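Local atomic coordinates of sgbp-b (Bacteroides uniformis, PDB entry 7K44), a protein that probably binds xyloglucan at the bacterial cell surface as a surface glycan-binding protein of a polysaccharide utilization locus. Residues Glu309-Thr314 against Leu341-Thr346; Thr314-Val319 against Cys334-Ser339; Pro126-Val131 against Leu190-Met195. All coordinates share one frame; numbering follows the deposited sequence. Where two conformers were deposited one is given.

In the fold
Following the chain from the N terminus, contact 3 comes first: it joins Pro126-Val131 to Leu190-Met195 across the two sheets of the IPT/TIG domain and closes a loop of 58 residues. The other two contacts come later, in the xyloglucan-binding domain. Contact 1 brings Leu341-Thr346 back to Glu309-Thr314 and closes a loop of 26 residues, inside which contact 2, between Thr314-Val319 and Cys334-Ser339, is nested. They share Thr314 and strand 313-316, and they touch where Ile336 packs on Tyr313 and Leu341 and where His311 probably bonds to Ser339. Together they tie one edge of the five-stranded sheet to strand 331-337 and the loop after it. Contacts 2 and 3 approach within about 9 Å (nearest atoms) without touching.

Contact 1 (Glu309-Thr314 against Leu341-Thr346); sequences EAHNYT and LVDETT
His311, its imidazole lying against Leu341, Val342 and Asp343, carries most of this contact, which joins the turn before edge strand 313-316 to the loop between strand 331-337 and helix 347-352. The turn that carries it is closed by a backbone bond from Asn312 N to Glu309 O. With CG swung anti to the backbone N (chi1 -152°), the ring reaches across to the other segment. His311 ND1 donates to OD1 of Asp343 over 2.9 Å, a His-carboxylate hydrogen bond moderately bent at 152°. The nitrogen meets the carboxylate from above its plane, ring and carboxylate being turned 80° against each other. Over one face, toward the rim, sits the carbonyl oxygen of Val342, 3.5 Å from His311 CE1. The backbone adds a CH...O contact in which CA of Leu341 lies 3.5 Å from His311 O. Farther along, Tyr313 offers its CB to Leu341 CD2 at 3.7 Å, while the phenol ring heads away. Were His311 an alanine, Asp343 OD1 would probably lose this donor and a gap would open beside the Leu341-Val342 backbone. Beyond the segments, NE2 of His311 bonds to Ser339 O, and the other carboxylate oxygen, Asp343 OD2, takes a bond from Asn308 ND2. Gripped through both nitrogens, the imidazole is fixed in its rotation; two acceptors, one of them a carboxylate, are consistent with a ring that tends to be protonated and positively charged.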
loop_
_atom_site.group_PDB
_atom_site.type_symbol
_atom_site.label_atom_id
_atom_site.label_comp_id
_atom_site.label_asym_id
_atom_site.label_seq_id
_atom_site.Cartn_x
_atom_site.Cartn_y
_atom_site.Cartn_z
ATOM N N GLU A 309 10.439 7.325 -29.502
ATOM C CA GLU A 309 9.362 8.289 -29.331
ATOM C C GLU A 309 8.080 7.825 -30.005
ATOM O O GLU A 309 6.985 8.182 -29.555
ATOM C CB GLU A 309 9.784 9.664 -29.850
ATOM C CG GLU A 309 10.985 10.227 -29.129
ATOM C CD GLU A 309 11.263 11.663 -29.516
ATOM O OE1 GLU A 309 10.337 12.492 -29.405
ATOM O OE2 GLU A 309 12.406 11.957 -29.935
ATOM N N ALA A 310 8.196 7.013 -31.059
ATOM C CA ALA A 310 7.014 6.505 -31.748
ATOM C C ALA A 310 6.129 5.682 -30.824
ATOM O O ALA A 310 4.911 5.620 -31.027
ATOM C CB ALA A 310 7.433 5.669 -32.957
ATOM N N HIS A 311 6.713 5.043 -29.812
ATOM C CA HIS A 311 5.956 4.268 -28.836
ATOM C C HIS A 311 5.940 4.931 -27.460
ATOM O O HIS A 311 5.860 4.252 -26.435
ATOM C CB HIS A 311 6.464 2.826 -28.752
ATOM C CG HIS A 311 5.411 1.837 -28.342
ATOM N ND1 HIS A 311 5.020 0.790 -29.150
ATOM C CD2 HIS A 311 4.667 1.736 -27.213
ATOM C CE1 HIS A 311 4.085 0.087 -28.536
ATOM N NE2 HIS A 311 3.851 0.641 -27.359
ATOM N N ASN A 312 5.987 6.259 -27.423
ATOM C CA ASN A 312 5.929 6.970 -26.151
ATOM C C ASN A 312 4.573 6.806 -25.465
ATOM O O ASN A 312 3.546 6.538 -26.099
ATOM C CB ASN A 312 6.307 8.453 -26.338
ATOM C CG ASN A 312 5.357 9.227 -27.262
ATOM O OD1 ASN A 312 4.391 8.693 -27.822
ATOM N ND2 ASN A 312 5.667 10.498 -27.461
ATOM N N TYR A 313 4.590 6.914 -24.146
ATOM C CA TYR A 313 3.373 6.998 -23.353
ATOM C C TYR A 313 3.171 8.458 -22.975
ATOM O O TYR A 313 4.033 9.051 -22.317
ATOM C CB TYR A 313 3.480 6.128 -22.098
ATOM C CG TYR A 313 2.202 5.998 -21.312
ATOM C CD1 TYR A 313 1.138 5.254 -21.810
ATOM C CD2 TYR A 313 2.060 6.609 -20.080
ATOM C CE1 TYR A 313 -0.031 5.130 -21.096
ATOM C CE2 TYR A 313 0.891 6.493 -19.360
ATOM C CZ TYR A 313 -0.147 5.751 -19.875
ATOM O OH TYR A 313 -1.316 5.627 -19.162
ATOM N N THR A 314 2.048 9.043 -23.386
ATOM C CA THR A 314 1.816 10.471 -23.227
ATOM C C THR A 314 0.687 10.749 -22.240
ATOM O O THR A 314 -0.051 9.855 -21.818
ATOM C CB THR A 314 1.507 11.149 -24.568
ATOM O OG1 THR A 314 0.265 10.633 -25.079
ATOM C CG2 THR A 314 2.624 10.922 -25.588
ATOM N N LEU A 341 5.244 1.160 -23.751
ATOM C CA LEU A 341 6.473 1.896 -23.984
ATOM C C LEU A 341 7.409 1.244 -24.982
ATOM O O LEU A 341 8.326 1.917 -25.471
ATOM C CB LEU A 341 7.254 2.069 -22.674
ATOM C CG LEU A 341 6.613 2.945 -21.616
ATOM C CD1 LEU A 341 7.292 2.718 -20.262
ATOM C CD2 LEU A 341 6.734 4.387 -22.064
ATOM N N VAL A 342 7.244 -0.044 -25.275
ATOM C CA VAL A 342 8.206 -0.776 -26.088
ATOM C C VAL A 342 7.477 -1.543 -27.183
ATOM O O VAL A 342 6.360 -2.028 -26.983
ATOM C CB VAL A 342 9.109 -1.718 -25.256
ATOM C CG1 VAL A 342 9.701 -0.974 -24.043
ATOM C CG2 VAL A 342 8.351 -2.979 -24.815
ATOM N N ASP A 343 8.128 -1.636 -28.351
ATOM C CA ASP A 343 7.582 -2.383 -29.486
ATOM C C ASP A 343 7.821 -3.878 -29.352
ATOM O O ASP A 343 7.065 -4.678 -29.921
ATOM C CB ASP A 343 8.274 -1.941 -30.778
ATOM C CG ASP A 343 7.691 -0.669 -31.359
ATOM O OD1 ASP A 343 6.459 -0.487 -31.289
ATOM O OD2 ASP A 343 8.472 0.143 -31.904
ATOM N N GLU A 344 8.860 -4.263 -28.621
ATOM C CA GLU A 344 9.306 -5.646 -28.544
ATOM C C GLU A 344 8.346 -6.480 -27.695
ATOM O O GLU A 344 7.699 -5.980 -26.767
ATOM C CB GLU A 344 10.713 -5.688 -27.935
ATOM C CG GLU A 344 11.832 -5.132 -28.841
ATOM C CD GLU A 344 11.891 -3.609 -28.897
ATOM O OE1 GLU A 344 11.303 -2.956 -28.016
ATOM O OE2 GLU A 344 12.538 -3.062 -29.823
ATOM N N THR A 345 8.238 -7.775 -28.037
ATOM C CA THR A 345 7.317 -8.662 -27.335
ATOM C C THR A 345 7.938 -9.400 -26.160
ATOM O O THR A 345 7.193 -9.901 -25.309
ATOM C CB THR A 345 6.704 -9.706 -28.286
ATOM O OG1 THR A 345 7.745 -10.429 -28.957
ATOM C CG2 THR A 345 5.801 -9.035 -29.307
ATOM N N THR A 346 9.259 -9.523 -26.107
ATOM C CA THR A 346 9.925 -10.146 -24.977
ATOM C C THR A 346 10.946 -9.182 -24.399
ATOM O O THR A 346 11.456 -8.296 -25.092
ATOM C CB THR A 346 10.621 -11.465 -25.322
ATOM O OG1 THR A 346 11.726 -11.218 -26.193
ATOM C CG2 THR A 346 9.640 -12.441 -25.978
#

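Contact 2 (Thr314-Val319 against Cys334-Ser339); sequences TNYRPV and CSIPLS
A water molecule joins Tyr316 to Ser335: it donates to the backbone oxygen Ser335 O over 2.7 Å and is hydrogen-bonded to the phenol oxygen, Tyr316 OH, at 2.8 Å. The tyrosine can reach it because its CG stands anti to the backbone N (chi1 -179°), which sends the ring across the gap to strand 331-337. Ile336 covers one face of that ring. Ile336 CD1 sits 4.1 Å from the centroid of the Tyr316 ring, directly on the ring normal, a CH-pi contact centred on the ring. At the far end of the phenol, Tyr316 OH rests 3.5 Å from Cys334 CB. The cysteine sulfur also reaches the chain after the tyrosine. Cys334 SG lies 4.2 Å from Pro318 CB in an apolar contact. The distance from Cys334 SG to Val319 O is 3.4 Å. The ring thus has a methyl over one face and a water at its hydroxyl, which together probably limit how it can turn. Just before it the chain turns a corner at Asn315, where Asn315 and Tyr316 together face Phe301 in a G1 beta bulge. Backbone bonds tie Tyr316 to strand 300-305 and both Cys334 and Ile336 to strand 283-291, while Pro318 also touches Met375 of strand 371-384. The contact therefore fills the space between the edge strand 313-316 of the five-stranded sheet and strand 331-337 of the facing one.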
loop_
_atom_site.group_PDB
_atom_site.type_symbol
_atom_site.label_atom_id
_atom_site.label_comp_id
_atom_site.label_asym_id
_atom_site.label_seq_id
_atom_site.Cartn_x
_atom_site.Cartn_y
_atom_site.Cartn_z
ATOM N N THR A 314 2.048 9.043 -23.386
ATOM C CA THR A 314 1.816 10.471 -23.227
ATOM C C THR A 314 0.687 10.749 -22.240
ATOM O O THR A 314 -0.051 9.855 -21.818
ATOM C CB THR A 314 1.507 11.149 -24.568
ATOM O OG1 THR A 314 0.265 10.633 -25.079
ATOM C CG2 THR A 314 2.624 10.922 -25.588
ATOM N N ASN A 315 0.578 12.026 -21.872
ATOM C CA ASN A 315 -0.528 12.549 -21.072
ATOM C C ASN A 315 -0.573 11.942 -19.676
ATOM O O ASN A 315 -1.647 11.728 -19.108
ATOM C CB ASN A 315 -1.871 12.392 -21.788
ATOM C CG ASN A 315 -1.979 13.282 -23.000
ATOM O OD1 ASN A 315 -1.548 14.435 -22.982
ATOM N ND2 ASN A 315 -2.561 12.754 -24.060
ATOM N N TYR A 316 0.594 11.693 -19.097
ATOM C CA TYR A 316 0.661 11.003 -17.819
ATOM C C TYR A 316 0.706 11.963 -16.634
ATOM O O TYR A 316 1.431 12.962 -16.640
ATOM C CB TYR A 316 1.880 10.084 -17.782
ATOM C CG TYR A 316 1.979 9.320 -16.495
ATOM C CD1 TYR A 316 1.038 8.344 -16.182
ATOM C CD2 TYR A 316 3.002 9.564 -15.582
ATOM C CE1 TYR A 316 1.113 7.638 -15.008
ATOM C CE2 TYR A 316 3.085 8.858 -14.399
ATOM C CZ TYR A 316 2.137 7.894 -14.120
ATOM O OH TYR A 316 2.199 7.175 -12.938
ATOM N N ARG A 317 -0.081 11.647 -15.606
ATOM C CA ARG A 317 -0.039 12.335 -14.325
ATOM C C ARG A 317 0.406 11.320 -13.283
ATOM O O ARG A 317 -0.248 10.270 -13.137
ATOM C CB ARG A 317 -1.421 12.886 -13.955
ATOM C CG ARG A 317 -1.890 14.078 -14.790
ATOM C CD ARG A 317 -3.216 14.640 -14.259
ATOM N NE ARG A 317 -3.065 15.262 -12.943
ATOM C CZ ARG A 317 -2.908 16.567 -12.747
ATOM N NH1 ARG A 317 -2.776 17.045 -11.520
ATOM N NH2 ARG A 317 -2.878 17.395 -13.784
ATOM N N PRO A 318 1.502 11.559 -12.562
ATOM C CA PRO A 318 1.951 10.592 -11.551
ATOM C C PRO A 318 0.872 10.370 -10.509
ATOM O O PRO A 318 0.409 11.308 -9.857
ATOM C CB PRO A 318 3.188 11.262 -10.947
ATOM C CG PRO A 318 3.703 12.135 -12.060
ATOM C CD PRO A 318 2.460 12.665 -12.734
ATOM N N VAL A 319 0.464 9.117 -10.378
ATOM C CA VAL A 319 -0.558 8.703 -9.425
ATOM C C VAL A 319 -0.057 7.440 -8.746
ATOM O O VAL A 319 0.687 6.650 -9.336
ATOM C CB VAL A 319 -1.933 8.442 -10.096
ATOM C CG1 VAL A 319 -2.614 9.752 -10.453
ATOM C CG2 VAL A 319 -1.793 7.529 -11.311
ATOM N N CYS A 334 4.722 4.419 -8.730
ATOM C CA CYS A 334 4.036 4.657 -9.992
ATOM C C CYS A 334 4.475 3.580 -10.972
ATOM O O CYS A 334 5.675 3.363 -11.149
ATOM C CB CYS A 334 4.468 6.011 -10.548
ATOM S SG CYS A 334 4.032 7.435 -9.468
ATOM N N SER A 335 3.517 2.925 -11.627
ATOM C CA SER A 335 3.815 1.880 -12.601
ATOM C C SER A 335 3.208 2.222 -13.956
ATOM O O SER A 335 2.073 2.710 -14.036
ATOM C CB SER A 335 3.306 0.500 -12.153
ATOM O OG SER A 335 3.845 0.113 -10.897
ATOM N N ILE A 336 3.964 1.946 -15.015
ATOM C CA ILE A 336 3.494 2.088 -16.393
ATOM C C ILE A 336 3.738 0.769 -17.114
ATOM O O ILE A 336 4.866 0.257 -17.088
ATOM C CB ILE A 336 4.224 3.236 -17.103
ATOM C CG1 ILE A 336 3.911 4.561 -16.402
ATOM C CG2 ILE A 336 3.850 3.277 -18.589
ATOM C CD1 ILE A 336 4.374 5.749 -17.147
ATOM N N PRO A 337 2.735 0.175 -17.757
ATOM C CA PRO A 337 2.964 -1.110 -18.422
ATOM C C PRO A 337 4.039 -0.964 -19.484
ATOM O O PRO A 337 4.016 -0.030 -20.290
ATOM C CB PRO A 337 1.598 -1.436 -19.041
ATOM C CG PRO A 337 0.607 -0.661 -18.202
ATOM C CD PRO A 337 1.336 0.622 -17.872
ATOM N N LEU A 338 4.983 -1.904 -19.485
ATOM C CA LEU A 338 6.085 -1.825 -20.436
ATOM C C LEU A 338 5.591 -1.961 -21.866
ATOM O O LEU A 338 6.202 -1.406 -22.793
ATOM C CB LEU A 338 7.147 -2.875 -20.109
ATOM C CG LEU A 338 8.522 -2.689 -20.745
ATOM C CD1 LEU A 338 9.157 -1.364 -20.288
ATOM C CD2 LEU A 338 9.402 -3.870 -20.394
ATOM N N SER A 339 4.486 -2.684 -22.069
ATOM C CA SER A 339 3.924 -2.786 -23.411
ATOM C C SER A 339 3.372 -1.461 -23.929
ATOM O O SER A 339 3.106 -1.361 -25.130
ATOM C CB SER A 339 2.866 -3.899 -23.472
ATOM O OG SER A 339 1.749 -3.590 -22.661
HETATM O O HOH W 1 0.794 4.788 -12.984
#

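Contact 3 (Pro126-Val131 against Leu190-Met195); sequences PSISKV and LAITTM
Apolar side chains make up most of this contact, which no hydrogen bond crosses. Ile128 and Ile192 meet through their longer branches, the CD1 methyls 3.8 Å apart and the two side chains passing at a slant. In each, CG1 lies anti to the carbonyl carbon and the extended chi2 (160° in Ile128, 174° in Ile192) carries CD1 out to the other strand. Val131 and Leu190 approach tip to tip instead, Val131 CG2 standing 3.8 Å from Leu190 CD2. The mixed contacts gather at the other end, where the ring of Pro126 and the side chain of Thr194 lie alongside, pointing opposite ways. There CD of Pro126 lies 3.5 Å from Thr194 OG1, and Pro126 CG is 3.7 Å from the carbonyl oxygen Ile192 O. The threonine methyl joins in, Thr194 CG2 being 4.0 Å from Pro126 CB. The Thr194 hydroxyl is hydrogen-bonded to Gly196 N in the turn that follows. A classic beta bulge at Ser129 and Lys130, opposite Leu145, lets Ile128 and Val131 both face inward although they stand three residues apart. Strand 127-131 edges one sheet of the IPT/TIG domain and strand 188-194 belongs to the other, with Val144 adding to the packing on Ile128 and Ile192. The two sheets of this immunoglobulin-like sandwich are thus held here by dispersion and by the exclusion of water.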
loop_
_atom_site.group_PDB
_atom_site.type_symbol
_atom_site.label_atom_id
_atom_site.label_comp_id
_atom_site.label_asym_id
_atom_site.label_seq_id
_atom_site.Cartn_x
_atom_site.Cartn_y
_atom_site.Cartn_z
ATOM N N PRO A 126 -3.500 -13.879 8.959
ATOM C CA PRO A 126 -3.578 -12.582 8.286
ATOM C C PRO A 126 -3.368 -12.754 6.790
ATOM O O PRO A 126 -2.825 -13.752 6.315
ATOM C CB PRO A 126 -2.420 -11.797 8.911
ATOM C CG PRO A 126 -1.376 -12.865 9.200
ATOM C CD PRO A 126 -2.182 -14.117 9.568
ATOM N N SER A 127 -3.816 -11.754 6.043
ATOM C CA SER A 127 -3.603 -11.730 4.607
ATOM C C SER A 127 -3.308 -10.300 4.199
ATOM O O SER A 127 -3.711 -9.351 4.875
ATOM C CB SER A 127 -4.814 -12.262 3.832
ATOM O OG SER A 127 -6.016 -11.648 4.263
ATOM N N ILE A 128 -2.574 -10.155 3.099
ATOM C CA ILE A 128 -2.218 -8.853 2.546
ATOM C C ILE A 128 -2.796 -8.748 1.144
ATOM O O ILE A 128 -2.553 -9.618 0.300
ATOM C CB ILE A 128 -0.696 -8.660 2.512
ATOM C CG1 ILE A 128 -0.150 -8.587 3.931
ATOM C CG2 ILE A 128 -0.358 -7.388 1.726
ATOM C CD1 ILE A 128 1.348 -8.866 4.033
ATOM N N SER A 129 -3.563 -7.688 0.893
ATOM C CA SER A 129 -4.103 -7.468 -0.441
ATOM C C SER A 129 -3.396 -6.360 -1.210
ATOM O O SER A 129 -3.348 -6.420 -2.440
ATOM C CB SER A 129 -5.605 -7.176 -0.389
ATOM O OG SER A 129 -5.876 -6.013 0.367
ATOM N N LYS A 130 -2.850 -5.354 -0.531
ATOM C CA LYS A 130 -2.209 -4.239 -1.215
ATOM C C LYS A 130 -1.131 -3.650 -0.314
ATOM O O LYS A 130 -1.269 -3.634 0.910
ATOM C CB LYS A 130 -3.243 -3.160 -1.562
ATOM C CG LYS A 130 -3.755 -3.230 -2.990
ATOM C CD LYS A 130 -4.150 -1.851 -3.500
ATOM C CE LYS A 130 -5.347 -1.304 -2.750
ATOM N NZ LYS A 130 -5.965 -0.165 -3.488
ATOM N N VAL A 131 -0.051 -3.149 -0.932
ATOM C CA VAL A 131 1.026 -2.473 -0.217
ATOM C C VAL A 131 1.296 -1.152 -0.928
ATOM O O VAL A 131 1.216 -1.067 -2.161
ATOM C CB VAL A 131 2.316 -3.320 -0.125
ATOM C CG1 VAL A 131 3.308 -2.679 0.827
ATOM C CG2 VAL A 131 2.007 -4.730 0.320
ATOM N N LEU A 190 7.964 -9.447 1.994
ATOM C CA LEU A 190 7.359 -8.717 3.097
ATOM C C LEU A 190 6.435 -9.672 3.837
ATOM O O LEU A 190 5.609 -10.346 3.219
ATOM C CB LEU A 190 6.543 -7.551 2.543
ATOM C CG LEU A 190 5.644 -6.814 3.535
ATOM C CD1 LEU A 190 6.491 -6.087 4.561
ATOM C CD2 LEU A 190 4.700 -5.852 2.799
ATOM N N ALA A 191 6.581 -9.749 5.156
ATOM C CA ALA A 191 5.809 -10.706 5.943
ATOM C C ALA A 191 5.236 -10.009 7.162
ATOM O O ALA A 191 5.969 -9.341 7.900
ATOM C CB ALA A 191 6.683 -11.884 6.379
ATOM N N ILE A 192 3.933 -10.163 7.367
ATOM C CA ILE A 192 3.275 -9.734 8.593
ATOM C C ILE A 192 2.892 -10.994 9.355
ATOM O O ILE A 192 2.165 -11.847 8.831
ATOM C CB ILE A 192 2.032 -8.881 8.314
ATOM C CG1 ILE A 192 2.410 -7.590 7.584
ATOM C CG2 ILE A 192 1.312 -8.575 9.630
ATOM C CD1 ILE A 192 1.187 -6.782 7.163
ATOM N N THR A 193 3.398 -11.125 10.570
ATOM C CA THR A 193 3.132 -12.288 11.401
ATOM C C THR A 193 2.285 -11.853 12.583
ATOM O O THR A 193 2.626 -10.886 13.276
ATOM C CB THR A 193 4.435 -12.922 11.885
ATOM O OG1 THR A 193 5.175 -13.418 10.763
ATOM C CG2 THR A 193 4.145 -14.087 12.829
ATOM N N THR A 194 1.182 -12.554 12.800
ATOM C CA THR A 194 0.332 -12.364 13.961
ATOM C C THR A 194 0.316 -13.667 14.748
ATOM O O THR A 194 0.868 -14.684 14.319
ATOM C CB THR A 194 -1.094 -12.015 13.533
ATOM O OG1 THR A 194 -1.665 -13.133 12.851
ATOM C CG2 THR A 194 -1.124 -10.811 12.601
ATOM N N MET A 195 -0.362 -13.640 15.897
ATOM C CA MET A 195 -0.581 -14.879 16.637
ATOM C C MET A 195 -1.362 -15.903 15.823
ATOM O O MET A 195 -1.280 -17.103 16.112
ATOM C CB MET A 195 -1.266 -14.579 17.973
ATOM C CG MET A 195 -0.387 -13.788 18.930
ATOM S SD MET A 195 1.116 -14.672 19.365
ATOM C CE MET A 195 0.461 -15.982 20.403
#